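PDB 1RH1: colicin-B from Escherichia coli, which forms channels in the cytoplasmic membrane of Escherichia coli and close relatives, depolarising it and dissipating the cell's energy. Local coordinates for residues L445-W450 and S462-T467; M370-K375 and I497-V502; D212-P217 and R271-S276; N316-V321 and N357-T362; L59-L64 and L74-E79. One frame throughout, in Å; residues are numbered along the deposited sequence.

Contact 1: L445-W450 and S462-T467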
# COMPACT_ATOMS: atom_id res chain seq x y z
N LEU A 445 9.71 -33.72 -11.08
CA LEU A 445 8.61 -33.41 -11.96
C LEU A 445 7.33 -33.02 -11.23
O LEU A 445 6.57 -32.18 -11.67
CB LEU A 445 8.41 -34.63 -12.85
CG LEU A 445 7.67 -34.63 -14.18
CD1 LEU A 445 8.16 -33.51 -15.09
CD2 LEU A 445 7.87 -36.01 -14.82
N GLU A 446 7.08 -33.63 -10.08
CA GLU A 446 5.94 -33.32 -9.24
C GLU A 446 6.07 -31.91 -8.71
O GLU A 446 5.06 -31.22 -8.57
CB GLU A 446 5.90 -34.34 -8.10
CG GLU A 446 4.85 -34.22 -6.99
CD GLU A 446 3.39 -34.42 -7.37
OE1 GLU A 446 2.55 -33.76 -6.75
OE2 GLU A 446 3.08 -35.23 -8.26
N VAL A 447 7.32 -31.45 -8.45
CA VAL A 447 7.55 -30.12 -7.87
C VAL A 447 7.24 -29.08 -8.93
O VAL A 447 6.56 -28.09 -8.64
CB VAL A 447 9.02 -29.96 -7.40
CG1 VAL A 447 9.11 -28.69 -6.58
CG2 VAL A 447 9.47 -31.12 -6.53
N GLU A 448 7.69 -29.34 -10.17
CA GLU A 448 7.37 -28.48 -11.28
C GLU A 448 5.87 -28.44 -11.53
O GLU A 448 5.31 -27.36 -11.70
CB GLU A 448 8.09 -28.96 -12.52
CG GLU A 448 9.62 -28.79 -12.35
CD GLU A 448 10.26 -27.39 -12.43
OE1 GLU A 448 11.49 -27.33 -12.40
OE2 GLU A 448 9.58 -26.36 -12.56
N SER A 449 5.18 -29.60 -11.46
CA SER A 449 3.73 -29.68 -11.57
C SER A 449 3.05 -28.68 -10.68
O SER A 449 2.13 -28.00 -11.14
CB SER A 449 3.18 -31.00 -11.13
OG SER A 449 3.72 -32.06 -11.88
N TRP A 450 3.52 -28.53 -9.44
CA TRP A 450 2.93 -27.61 -8.48
C TRP A 450 2.98 -26.19 -8.95
O TRP A 450 1.99 -25.48 -8.78
CB TRP A 450 3.62 -27.59 -7.15
CG TRP A 450 3.60 -28.91 -6.41
CD1 TRP A 450 2.68 -29.89 -6.62
CD2 TRP A 450 4.49 -29.22 -5.44
NE1 TRP A 450 2.97 -30.84 -5.77
CE2 TRP A 450 4.05 -30.48 -5.05
CE3 TRP A 450 5.59 -28.61 -4.85
CZ2 TRP A 450 4.72 -31.16 -4.04
CZ3 TRP A 450 6.25 -29.30 -3.84
CH2 TRP A 450 5.82 -30.56 -3.44
N SER A 462 9.27 -24.17 -0.55
CA SER A 462 9.12 -24.43 0.87
C SER A 462 8.58 -25.80 1.15
O SER A 462 9.32 -26.59 1.72
CB SER A 462 8.23 -23.41 1.45
OG SER A 462 9.02 -22.23 1.43
N LEU A 463 7.37 -26.16 0.72
CA LEU A 463 6.80 -27.50 0.85
C LEU A 463 7.77 -28.61 0.49
O LEU A 463 7.87 -29.57 1.24
CB LEU A 463 5.59 -27.57 -0.03
CG LEU A 463 4.75 -28.80 -0.20
CD1 LEU A 463 4.15 -29.27 1.09
CD2 LEU A 463 3.63 -28.43 -1.14
N PHE A 464 8.54 -28.49 -0.58
CA PHE A 464 9.48 -29.51 -0.96
C PHE A 464 10.62 -29.60 0.00
O PHE A 464 11.04 -30.69 0.40
CB PHE A 464 10.01 -29.19 -2.31
CG PHE A 464 10.97 -30.24 -2.83
CD1 PHE A 464 10.50 -31.50 -3.17
CD2 PHE A 464 12.31 -29.92 -2.98
CE1 PHE A 464 11.39 -32.45 -3.66
CE2 PHE A 464 13.19 -30.88 -3.47
CZ PHE A 464 12.73 -32.14 -3.81
N SER A 465 11.16 -28.43 0.33
CA SER A 465 12.28 -28.35 1.26
C SER A 465 11.85 -28.72 2.66
O SER A 465 12.55 -29.49 3.30
CB SER A 465 12.84 -26.95 1.27
OG SER A 465 13.27 -26.60 -0.03
N LEU A 466 10.71 -28.23 3.16
CA LEU A 466 10.15 -28.62 4.43
C LEU A 466 9.86 -30.10 4.49
O LEU A 466 10.35 -30.73 5.42
CB LEU A 466 8.87 -27.92 4.69
CG LEU A 466 8.93 -26.49 5.11
CD1 LEU A 466 7.52 -26.00 5.31
CD2 LEU A 466 9.67 -26.36 6.42
N THR A 467 9.13 -30.71 3.55
CA THR A 467 8.85 -32.15 3.55
C THR A 467 10.16 -32.94 3.60
O THR A 467 10.22 -33.89 4.38
CB THR A 467 8.06 -32.59 2.29
OG1 THR A 467 6.85 -31.85 2.26
CG2 THR A 467 7.73 -34.07 2.31
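Leu463 and Phe464 meet Trp450 and Val447 where two consecutive helices of the pore-forming domain pack as a helical hairpin. The N-to-C directions of the two short segments make an angle of 144°, and their axes come within 11.1 Å. No hydrogen bond spans the pair, so the evidence for the contact lies in apolar distances. Leu463 CD2 sits over one face of the indole, 3.9 Å from the centroid of the Trp450 six-membered ring and 16° off its normal, a CH-pi contact. Phe464 CB reaches the rim of the same ring near its plane, with Trp450 CZ3 4.1 Å away. Closer still, Val447 CG2 lies 3.5 Å from Phe464 CD1, and these two side chains cross at about a right angle. With CG anti to its backbone N (chi1 -177°), Phe464 extends its ring toward that methyl.

All four side chains are buried. The other face of the indole is backed by its own helix through Glu446 O and Val447 CA, while a weak bond from Trp450 NE1 to Glu446 OE1 (3.1 Å) may help to set the ring's rotation. Helix 420-435 touches Trp450 through Lys423 and Ile427, and Ala492 of helix 479-495 touches Phe464. On helix 457-472, Leu463 O accepts twice: Thr467 OG1, at 2.7 Å, and Thr467 N approach it from opposite faces of the carbonyl plane.

Contact 2: M370-K375 and I497-V502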
# COMPACT_ATOMS: atom_id res chain seq x y z
N MET A 370 17.18 -31.30 -13.23
CA MET A 370 17.53 -32.68 -13.50
C MET A 370 18.88 -32.81 -14.14
O MET A 370 19.44 -33.90 -14.11
CB MET A 370 16.50 -33.33 -14.40
CG MET A 370 15.25 -33.74 -13.64
SD MET A 370 15.53 -34.99 -12.38
CE MET A 370 16.21 -36.24 -13.41
N SER A 371 19.47 -31.78 -14.72
CA SER A 371 20.84 -31.97 -15.16
C SER A 371 21.74 -31.89 -13.92
O SER A 371 22.75 -32.60 -13.82
CB SER A 371 21.21 -30.91 -16.21
OG SER A 371 21.17 -29.55 -15.79
N SER A 372 21.34 -31.07 -12.93
CA SER A 372 22.12 -30.93 -11.72
C SER A 372 22.07 -32.17 -10.88
O SER A 372 23.14 -32.69 -10.58
CB SER A 372 21.63 -29.81 -10.84
OG SER A 372 22.23 -28.62 -11.31
N ILE A 373 20.89 -32.70 -10.55
CA ILE A 373 20.92 -33.87 -9.68
C ILE A 373 21.49 -35.07 -10.41
O ILE A 373 22.01 -35.94 -9.73
CB ILE A 373 19.50 -34.22 -9.08
CG1 ILE A 373 18.65 -34.88 -10.06
CG2 ILE A 373 18.75 -33.00 -8.65
CD1 ILE A 373 18.56 -36.31 -9.54
N ASN A 374 21.48 -35.14 -11.76
CA ASN A 374 22.12 -36.22 -12.49
C ASN A 374 23.63 -36.20 -12.35
O ASN A 374 24.30 -37.23 -12.47
CB ASN A 374 21.85 -36.17 -13.97
CG ASN A 374 20.48 -36.62 -14.41
OD1 ASN A 374 20.00 -36.14 -15.44
ND2 ASN A 374 19.79 -37.52 -13.71
N LYS A 375 24.13 -34.97 -12.14
CA LYS A 375 25.54 -34.68 -11.92
C LYS A 375 25.95 -35.14 -10.52
O LYS A 375 27.05 -35.64 -10.32
CB LYS A 375 25.72 -33.17 -12.08
CG LYS A 375 27.09 -32.59 -11.79
CD LYS A 375 27.08 -31.07 -11.62
CE LYS A 375 26.60 -30.25 -12.82
NZ LYS A 375 27.12 -28.89 -12.77
N ILE A 497 17.46 -24.16 -7.13
CA ILE A 497 17.88 -22.80 -6.79
C ILE A 497 19.11 -22.45 -7.58
O ILE A 497 19.15 -21.45 -8.29
CB ILE A 497 18.21 -22.66 -5.27
CG1 ILE A 497 17.13 -23.23 -4.35
CG2 ILE A 497 18.33 -21.17 -4.99
CD1 ILE A 497 17.39 -23.07 -2.87
N ASP A 498 20.09 -23.33 -7.50
CA ASP A 498 21.33 -23.03 -8.14
C ASP A 498 22.16 -24.25 -8.40
O ASP A 498 22.07 -25.21 -7.64
CB ASP A 498 22.07 -22.08 -7.25
CG ASP A 498 22.96 -21.10 -7.99
OD1 ASP A 498 22.80 -19.91 -7.73
OD2 ASP A 498 23.78 -21.51 -8.81
N ASP A 499 22.99 -24.23 -9.44
CA ASP A 499 23.88 -25.34 -9.71
C ASP A 499 25.12 -25.19 -8.83
O ASP A 499 25.81 -26.20 -8.63
CB ASP A 499 24.28 -25.36 -11.20
CG ASP A 499 25.19 -26.51 -11.61
OD1 ASP A 499 24.74 -27.66 -11.66
OD2 ASP A 499 26.37 -26.26 -11.89
N LYS A 500 25.41 -23.99 -8.30
CA LYS A 500 26.51 -23.78 -7.37
C LYS A 500 26.44 -24.85 -6.29
O LYS A 500 27.34 -25.68 -6.17
CB LYS A 500 26.46 -22.44 -6.60
CG LYS A 500 26.55 -21.11 -7.35
CD LYS A 500 27.67 -21.06 -8.39
CE LYS A 500 27.63 -19.76 -9.21
NZ LYS A 500 28.63 -19.76 -10.26
N PHE A 501 25.28 -24.91 -5.64
CA PHE A 501 24.98 -25.83 -4.55
C PHE A 501 25.27 -27.28 -4.85
O PHE A 501 25.76 -27.99 -3.97
CB PHE A 501 23.52 -25.65 -4.16
CG PHE A 501 23.16 -24.23 -3.73
CD1 PHE A 501 24.10 -23.39 -3.14
CD2 PHE A 501 21.85 -23.79 -3.92
CE1 PHE A 501 23.73 -22.11 -2.75
CE2 PHE A 501 21.49 -22.50 -3.51
CZ PHE A 501 22.43 -21.66 -2.93
N VAL A 502 25.05 -27.75 -6.08
CA VAL A 502 25.36 -29.14 -6.38
C VAL A 502 26.81 -29.30 -6.82
O VAL A 502 27.33 -30.42 -6.82
CB VAL A 502 24.35 -29.64 -7.43
CG1 VAL A 502 24.55 -31.09 -7.83
CG2 VAL A 502 22.98 -29.60 -6.76
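Asp499 receives Ser372 and Lys375 through three hydrogen bonds to one carboxylate. Ser372 OG donates to the anti lone pair of Asp499 OD1, 2.7 Å away, on the side turned from the second oxygen. Lys375 NZ enters between the two oxygens and meets the syn lone pair of each, 2.9 Å from Asp499 OD1 and 2.9 Å from Asp499 OD2. This is a bidentate salt bridge, in which OD1 is held by two donors, and it should restrain rotation of the carboxylate. The lysine chain is bent at its third torsion (chi3 -60°), which swings the ammonium group across the aspartate. Lys375 NZ also forms a salt bridge with Asp503, whose OD2 lies close to Asp499 OD2; the shared ammonium probably offsets the repulsion between the two acids.

One residue earlier, Asp498 OD2 accepts from Lys500 N at 3.0 Å, a capping bond with an N-H...O angle of 171°, so neighbouring aspartates serve the helix start and the contact separately. Away from the charges, Val502 CG1 packs 3.5 Å from Ser372 O, and Val502 CG2 is 4.3 Å from Ser372 CB.

The contact joins the latter part of helix 366-376 to the start of helix 500-510, which also binds Lys375 O through Asn506 ND2. Ala495 of helix 479-495 touches Ser372 and Ile373, Met444 of helix 441-452 touches Ile373, and helix 342-357 meets Phe501.

Contact 3: D212-P217 and R271-S276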
# COMPACT_ATOMS: atom_id res chain seq x y z
N ASP A 212 -2.91 42.70 -0.75
CA ASP A 212 -3.35 41.60 0.10
C ASP A 212 -4.30 40.57 -0.51
O ASP A 212 -5.22 40.05 0.13
CB ASP A 212 -3.98 42.22 1.39
CG ASP A 212 -3.03 42.82 2.44
OD1 ASP A 212 -3.48 43.15 3.52
OD2 ASP A 212 -1.83 42.96 2.20
N VAL A 213 -4.03 40.28 -1.78
CA VAL A 213 -4.77 39.36 -2.62
C VAL A 213 -3.66 38.64 -3.37
O VAL A 213 -2.77 39.26 -3.97
CB VAL A 213 -5.72 40.15 -3.59
CG1 VAL A 213 -6.10 39.37 -4.83
CG2 VAL A 213 -7.03 40.41 -2.90
N TYR A 214 -3.72 37.30 -3.29
CA TYR A 214 -2.74 36.40 -3.87
C TYR A 214 -3.48 35.29 -4.59
O TYR A 214 -4.63 35.05 -4.23
CB TYR A 214 -1.86 35.77 -2.77
CG TYR A 214 -1.17 36.79 -1.89
CD1 TYR A 214 -1.80 37.26 -0.74
CD2 TYR A 214 0.06 37.33 -2.28
CE1 TYR A 214 -1.21 38.27 0.02
CE2 TYR A 214 0.65 38.34 -1.52
CZ TYR A 214 0.00 38.81 -0.38
OH TYR A 214 0.56 39.83 0.37
N SER A 215 -2.91 34.60 -5.59
CA SER A 215 -3.57 33.47 -6.24
C SER A 215 -2.75 32.20 -6.09
O SER A 215 -1.53 32.22 -6.24
CB SER A 215 -3.78 33.70 -7.74
OG SER A 215 -2.60 33.67 -8.53
N ALA A 216 -3.41 31.06 -5.83
CA ALA A 216 -2.71 29.81 -5.64
C ALA A 216 -3.34 28.65 -6.37
O ALA A 216 -4.57 28.58 -6.43
CB ALA A 216 -2.69 29.42 -4.20
N PRO A 217 -2.56 27.72 -6.94
CA PRO A 217 -3.07 26.51 -7.56
C PRO A 217 -3.55 25.40 -6.62
O PRO A 217 -2.92 24.36 -6.41
CB PRO A 217 -1.94 26.10 -8.46
CG PRO A 217 -0.73 26.49 -7.66
CD PRO A 217 -1.13 27.87 -7.18
N ARG A 271 1.69 28.41 0.34
CA ARG A 271 2.75 29.24 0.93
C ARG A 271 2.70 30.67 0.36
O ARG A 271 2.85 30.88 -0.84
CB ARG A 271 4.05 28.52 0.61
CG ARG A 271 5.33 29.24 0.97
CD ARG A 271 6.50 28.40 0.51
NE ARG A 271 7.50 28.50 1.54
CZ ARG A 271 8.78 28.23 1.33
NH1 ARG A 271 9.22 27.86 0.12
NH2 ARG A 271 9.64 28.34 2.36
N PHE A 272 2.51 31.70 1.18
CA PHE A 272 2.40 33.06 0.67
C PHE A 272 3.73 33.76 0.36
O PHE A 272 4.78 33.19 0.66
CB PHE A 272 1.56 33.82 1.68
CG PHE A 272 0.12 33.35 1.59
CD1 PHE A 272 -0.76 33.98 0.70
CD2 PHE A 272 -0.33 32.29 2.38
CE1 PHE A 272 -2.07 33.54 0.61
CE2 PHE A 272 -1.65 31.86 2.29
CZ PHE A 272 -2.53 32.48 1.40
N PRO A 273 3.82 34.94 -0.29
CA PRO A 273 5.07 35.50 -0.77
C PRO A 273 6.04 36.03 0.27
O PRO A 273 5.71 36.29 1.43
CB PRO A 273 4.64 36.58 -1.74
CG PRO A 273 3.35 36.08 -2.29
CD PRO A 273 2.72 35.60 -1.00
N GLU A 274 7.23 36.18 -0.33
CA GLU A 274 8.46 36.77 0.20
C GLU A 274 8.39 37.47 1.55
O GLU A 274 9.02 36.98 2.48
CB GLU A 274 9.08 37.82 -0.81
CG GLU A 274 8.29 39.10 -1.22
CD GLU A 274 9.14 40.31 -1.62
OE1 GLU A 274 9.52 40.41 -2.79
OE2 GLU A 274 9.41 41.18 -0.76
N GLY A 275 7.65 38.57 1.66
CA GLY A 275 7.51 39.32 2.88
C GLY A 275 6.05 39.69 3.03
O GLY A 275 5.74 40.81 3.46
N SER A 276 5.17 38.75 2.65
CA SER A 276 3.73 38.95 2.71
C SER A 276 3.22 39.06 4.12
O SER A 276 2.25 39.77 4.40
CB SER A 276 3.00 37.79 2.03
OG SER A 276 3.22 36.52 2.62
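Tyr214 and Phe272 both turn CG anti to the carbonyl carbon (chi1 -56° and -72°), and these settings carry their rings to each other between strand 213-216 and the loop after strand 266-271. The result is an offset edge-to-face pair in which the edge of Phe272 is directed at the face of Tyr214. Its evidence is a centroid separation of 5.6 Å, an angle of 79° between the planes, and a closest approach of 3.7 Å from Tyr214 CD1 to Phe272 CD1. The next residue of the loop adds to the grip: Pro273 CD comes 3.4 Å from Tyr214 CD2. Farther along the tyrosine, Ser276 CB lies 3.6 Å from Tyr214 OH.

Within the loop, Pro273 O accepts both Ser276 N and Ser276 OG, the latter at 2.8 Å in the carbonyl plane. Ser276 OG is bonded to Val278 N as well. Val229 touches both aromatic rings, and Tyr214 is tied through its backbone to Leu227 of the adjoining strand, so the contact lies against the mixed sheet of the N-terminal region. With no hydrogen bond between the two segments, cohesion across the contact rests on aromatic and aliphatic surfaces, while the polar bonds of Pro273 and Ser276 lie within the loop and probably help to hold its shape.

Contact 4: N316-V321 and N357-T362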
# COMPACT_ATOMS: atom_id res chain seq x y z
N ASN A 316 2.28 -12.47 3.02
CA ASN A 316 2.58 -12.76 4.39
C ASN A 316 2.78 -14.24 4.46
O ASN A 316 3.89 -14.64 4.74
CB ASN A 316 1.45 -12.37 5.32
CG ASN A 316 1.83 -12.54 6.79
OD1 ASN A 316 2.96 -12.28 7.23
ND2 ASN A 316 0.86 -13.00 7.58
N ASP A 317 1.77 -15.04 4.12
CA ASP A 317 1.88 -16.49 4.14
C ASP A 317 3.10 -16.99 3.38
O ASP A 317 3.72 -17.96 3.81
CB ASP A 317 0.60 -17.09 3.56
CG ASP A 317 -0.69 -16.94 4.40
OD1 ASP A 317 -0.68 -16.31 5.47
OD2 ASP A 317 -1.73 -17.47 3.98
N GLU A 318 3.53 -16.29 2.31
CA GLU A 318 4.73 -16.68 1.58
C GLU A 318 5.95 -16.48 2.47
O GLU A 318 6.78 -17.37 2.59
CB GLU A 318 4.85 -15.84 0.28
CG GLU A 318 5.87 -16.30 -0.78
CD GLU A 318 5.55 -15.88 -2.23
OE1 GLU A 318 6.48 -15.62 -3.01
OE2 GLU A 318 4.38 -15.84 -2.61
N LYS A 319 6.00 -15.33 3.15
CA LYS A 319 7.07 -14.98 4.07
C LYS A 319 7.21 -15.95 5.24
O LYS A 319 8.33 -16.25 5.66
CB LYS A 319 6.80 -13.58 4.58
CG LYS A 319 7.75 -12.96 5.60
CD LYS A 319 9.04 -12.55 4.89
CE LYS A 319 9.51 -11.18 5.41
NZ LYS A 319 10.44 -10.54 4.48
N THR A 320 6.09 -16.47 5.76
CA THR A 320 6.16 -17.36 6.90
C THR A 320 6.62 -18.75 6.50
O THR A 320 7.31 -19.38 7.30
CB THR A 320 4.79 -17.48 7.65
OG1 THR A 320 4.01 -18.46 6.99
CG2 THR A 320 4.00 -16.18 7.70
N VAL A 321 6.28 -19.27 5.31
CA VAL A 321 6.75 -20.61 4.95
C VAL A 321 8.20 -20.55 4.51
O VAL A 321 8.95 -21.50 4.69
CB VAL A 321 5.88 -21.27 3.81
CG1 VAL A 321 4.46 -21.16 4.30
CG2 VAL A 321 5.96 -20.61 2.45
N ASN A 357 15.18 -15.56 0.88
CA ASN A 357 15.03 -14.39 0.02
C ASN A 357 14.35 -14.66 -1.32
O ASN A 357 14.02 -13.75 -2.07
CB ASN A 357 16.40 -13.80 -0.27
CG ASN A 357 17.17 -13.44 0.98
OD1 ASN A 357 18.39 -13.52 0.94
ND2 ASN A 357 16.50 -13.07 2.08
N PHE A 358 14.13 -15.95 -1.61
CA PHE A 358 13.53 -16.45 -2.82
C PHE A 358 12.18 -15.86 -3.17
O PHE A 358 11.68 -16.11 -4.25
CB PHE A 358 13.43 -17.91 -2.68
CG PHE A 358 13.31 -18.60 -4.00
CD1 PHE A 358 14.47 -18.90 -4.68
CD2 PHE A 358 12.06 -18.96 -4.48
CE1 PHE A 358 14.38 -19.59 -5.88
CE2 PHE A 358 11.97 -19.64 -5.67
CZ PHE A 358 13.13 -19.95 -6.37
N GLN A 359 11.55 -15.08 -2.30
CA GLN A 359 10.30 -14.40 -2.59
C GLN A 359 10.38 -13.57 -3.87
O GLN A 359 11.29 -12.77 -4.14
CB GLN A 359 9.98 -13.56 -1.38
CG GLN A 359 8.59 -12.97 -1.39
CD GLN A 359 8.14 -12.65 0.03
OE1 GLN A 359 8.95 -12.64 0.97
NE2 GLN A 359 6.84 -12.40 0.23
N GLY A 360 9.42 -13.86 -4.72
CA GLY A 360 9.35 -13.21 -6.01
C GLY A 360 10.15 -13.96 -7.08
O GLY A 360 9.91 -13.75 -8.28
N LYS A 361 11.12 -14.81 -6.68
CA LYS A 361 11.89 -15.59 -7.63
C LYS A 361 11.13 -16.85 -8.06
O LYS A 361 10.06 -17.22 -7.55
CB LYS A 361 13.24 -15.94 -7.00
CG LYS A 361 14.04 -14.69 -6.63
CD LYS A 361 15.29 -14.98 -5.80
CE LYS A 361 15.80 -13.74 -5.05
NZ LYS A 361 16.51 -14.11 -3.84
N THR A 362 11.73 -17.47 -9.07
CA THR A 362 11.15 -18.59 -9.78
C THR A 362 12.01 -19.84 -9.63
O THR A 362 13.22 -19.67 -9.84
CB THR A 362 11.02 -18.13 -11.25
OG1 THR A 362 10.08 -17.07 -11.18
CG2 THR A 362 10.56 -19.19 -12.25
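Gln359 and Gly360 face Glu318 from the middle of a type II beta turn that is closed by the bond from Lys361 N to Phe358 O, 2.8 Å long. Gly360 occupies the third position with a positive phi (89°), as is usual in a turn of this type. The turn presents Gln359 to helix 291-340. Gln359 has CG anti to its backbone N (chi1 -170°) and an extended chain, which carries its amide to Glu318 and Lys319.

Between the segments the distances are those of loose van der Waals contact. Glu318 OE1 stands 3.8 Å from Gln359 CG and 3.8 Å from Gly360 N, the latter too far for a hydrogen bond. Gln359 NE2 in turn lies 4.0 Å from Glu318 CB. The two side chains cross at a slant, with carboxylate and amide planes 28° apart. Lys319, bent at its second and third torsions, brings CD to 3.9 Å from Gln359 OE1 and approaches the glutamine at about a right angle.

Glu318 also touches Ala458 of helix 457-472, against which Phe358 packs through Ser457 and Leu461. No salt bridge or hydrogen bond joins the two segments; in this surface contact, carboxylate and amide atoms rest against neighbouring methylenes. The polar tie from Gln359 to the helix is a weak hydrogen bond from its NE2 to Glu315 O, one residue before segment 316-321.

Contact 5: L59-L64 and L74-E79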
# COMPACT_ATOMS: atom_id res chain seq x y z
N LEU A 59 -15.75 38.05 -7.80
CA LEU A 59 -16.18 38.51 -6.47
C LEU A 59 -15.67 37.60 -5.35
O LEU A 59 -15.35 36.42 -5.56
CB LEU A 59 -17.71 38.56 -6.38
CG LEU A 59 -18.46 37.27 -6.03
CD1 LEU A 59 -19.88 37.60 -5.61
CD2 LEU A 59 -18.43 36.32 -7.19
N VAL A 60 -15.55 38.15 -4.14
CA VAL A 60 -15.11 37.34 -3.01
C VAL A 60 -16.37 36.62 -2.57
O VAL A 60 -17.25 37.17 -1.91
CB VAL A 60 -14.49 38.29 -1.91
CG1 VAL A 60 -14.26 37.59 -0.59
CG2 VAL A 60 -13.09 38.70 -2.35
N GLN A 61 -16.47 35.36 -3.01
CA GLN A 61 -17.73 34.69 -2.80
C GLN A 61 -17.97 34.16 -1.43
O GLN A 61 -19.10 34.25 -0.98
CB GLN A 61 -17.91 33.55 -3.78
CG GLN A 61 -16.91 32.44 -3.80
CD GLN A 61 -17.41 31.35 -4.69
OE1 GLN A 61 -16.83 31.07 -5.73
NE2 GLN A 61 -18.50 30.73 -4.25
N SER A 62 -16.93 33.69 -0.74
CA SER A 62 -17.12 33.12 0.59
C SER A 62 -15.93 33.35 1.51
O SER A 62 -14.92 33.91 1.12
CB SER A 62 -17.39 31.64 0.42
OG SER A 62 -17.89 31.08 1.61
N VAL A 63 -16.06 32.94 2.77
CA VAL A 63 -15.02 33.07 3.79
C VAL A 63 -14.56 31.70 4.24
O VAL A 63 -15.33 30.84 4.66
CB VAL A 63 -15.54 33.84 5.03
CG1 VAL A 63 -14.50 33.95 6.11
CG2 VAL A 63 -15.88 35.24 4.61
N LEU A 64 -13.25 31.56 4.21
CA LEU A 64 -12.61 30.35 4.63
C LEU A 64 -12.03 30.37 6.05
O LEU A 64 -10.86 30.72 6.25
CB LEU A 64 -11.55 30.09 3.59
CG LEU A 64 -11.68 28.89 2.68
CD1 LEU A 64 -13.11 28.64 2.25
CD2 LEU A 64 -10.74 29.14 1.52
N LEU A 74 -17.26 27.85 -9.26
CA LEU A 74 -16.39 28.49 -10.26
C LEU A 74 -17.22 29.38 -11.16
O LEU A 74 -18.31 28.96 -11.57
CB LEU A 74 -15.68 27.43 -11.10
CG LEU A 74 -14.62 27.85 -12.09
CD1 LEU A 74 -13.50 28.59 -11.41
CD2 LEU A 74 -14.03 26.61 -12.73
N ASP A 75 -16.74 30.59 -11.48
CA ASP A 75 -17.50 31.60 -12.25
C ASP A 75 -18.91 31.80 -11.65
O ASP A 75 -19.93 31.83 -12.35
CB ASP A 75 -17.66 31.18 -13.74
CG ASP A 75 -16.38 30.96 -14.55
OD1 ASP A 75 -16.36 30.06 -15.38
OD2 ASP A 75 -15.41 31.69 -14.36
N LYS A 76 -18.95 31.96 -10.32
CA LYS A 76 -20.20 32.10 -9.59
C LYS A 76 -21.19 33.02 -10.26
O LYS A 76 -22.36 32.67 -10.37
CB LYS A 76 -20.01 32.65 -8.17
CG LYS A 76 -21.28 32.35 -7.35
CD LYS A 76 -21.31 32.85 -5.91
CE LYS A 76 -22.64 32.46 -5.23
NZ LYS A 76 -22.83 33.09 -3.93
N GLU A 77 -20.64 34.14 -10.74
CA GLU A 77 -21.38 35.24 -11.36
C GLU A 77 -20.88 35.73 -12.72
O GLU A 77 -20.97 36.91 -13.04
CB GLU A 77 -21.40 36.39 -10.35
CG GLU A 77 -22.49 36.12 -9.33
CD GLU A 77 -22.61 37.07 -8.15
OE1 GLU A 77 -22.34 38.27 -8.29
OE2 GLU A 77 -22.99 36.60 -7.07
N LEU A 78 -20.39 34.84 -13.59
CA LEU A 78 -19.85 35.26 -14.88
C LEU A 78 -20.88 35.94 -15.79
O LEU A 78 -20.63 37.02 -16.35
CB LEU A 78 -19.24 34.05 -15.59
CG LEU A 78 -18.55 34.33 -16.94
CD1 LEU A 78 -17.49 35.41 -16.76
CD2 LEU A 78 -17.93 33.08 -17.48
N GLU A 79 -22.04 35.27 -15.90
CA GLU A 79 -23.18 35.70 -16.69
C GLU A 79 -23.88 36.92 -16.13
O GLU A 79 -24.49 37.73 -16.83
CB GLU A 79 -24.17 34.53 -16.81
CG GLU A 79 -24.59 33.72 -15.58
CD GLU A 79 -23.55 32.81 -14.90
OE1 GLU A 79 -22.75 32.15 -15.58
OE2 GLU A 79 -23.55 32.73 -13.67
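Leu59 makes the closer half of this contact with Glu77, and Gln61 the looser half with Lys76. Leu59 CD1 meets the end of the glutamate, 3.6 Å from Glu77 OE2 and 3.7 Å from Glu77 OE1, and the two side chains cross at about a right angle. A chi1 of 85° sets Leu59 CG between the backbone N and the carbonyl carbon, which aims both methyls at the facing loop; Leu59 CD2 comes 4.1 Å from Lys76 CB. The carboxylate does not depend on the leucine for a polar partner, since Glu77 OE1 is hydrogen-bonded to Tyr52 OH, and that bond probably helps to keep it in place.

The fit is looser where Lys76 passes Gln61. The lysine runs extended beyond CG and crosses at a slant, with Lys76 CD 4.1 Å from Gln61 CB. All four residues are partly exposed to solvent, and no hydrogen bond links the two segments.

The backbone of segment 59-64 is anchored separately: Leu59 N bonds to Asp82 OD1, and Gln61 forms a backbone hydrogen bond with Ser87 of strand 87-90. The contact thus joins the connection leading into strand 62-64 with the one leaving strand 70-73; both strands belong to the mixed sheet of the N-terminal region, where they pair with different partners, 87-90 and 139-146.

The five contacts fall into two groups at opposite sides of the chain's centre. Contacts 3 and 5 both reach the mixed sheet of the N-terminal region, with centres about 19 Å apart. Contacts 1, 2 and 4 lie in the pore-forming region, and contacts 1 and 3 are about 65 Å apart between centres. Contact 1 falls within the sequence spanned by contact 2, and their centres are about 16 Å apart. Contact 4 touches contact 1 where Ser462 OG lies 3.3 Å from Val321 O, a weak hydrogen bond. Helix 291-340 therefore borders segment 462-467, part of a predicted transmembrane helix. Contacts 2 and 4 approach to about 4 Å between nearest atoms.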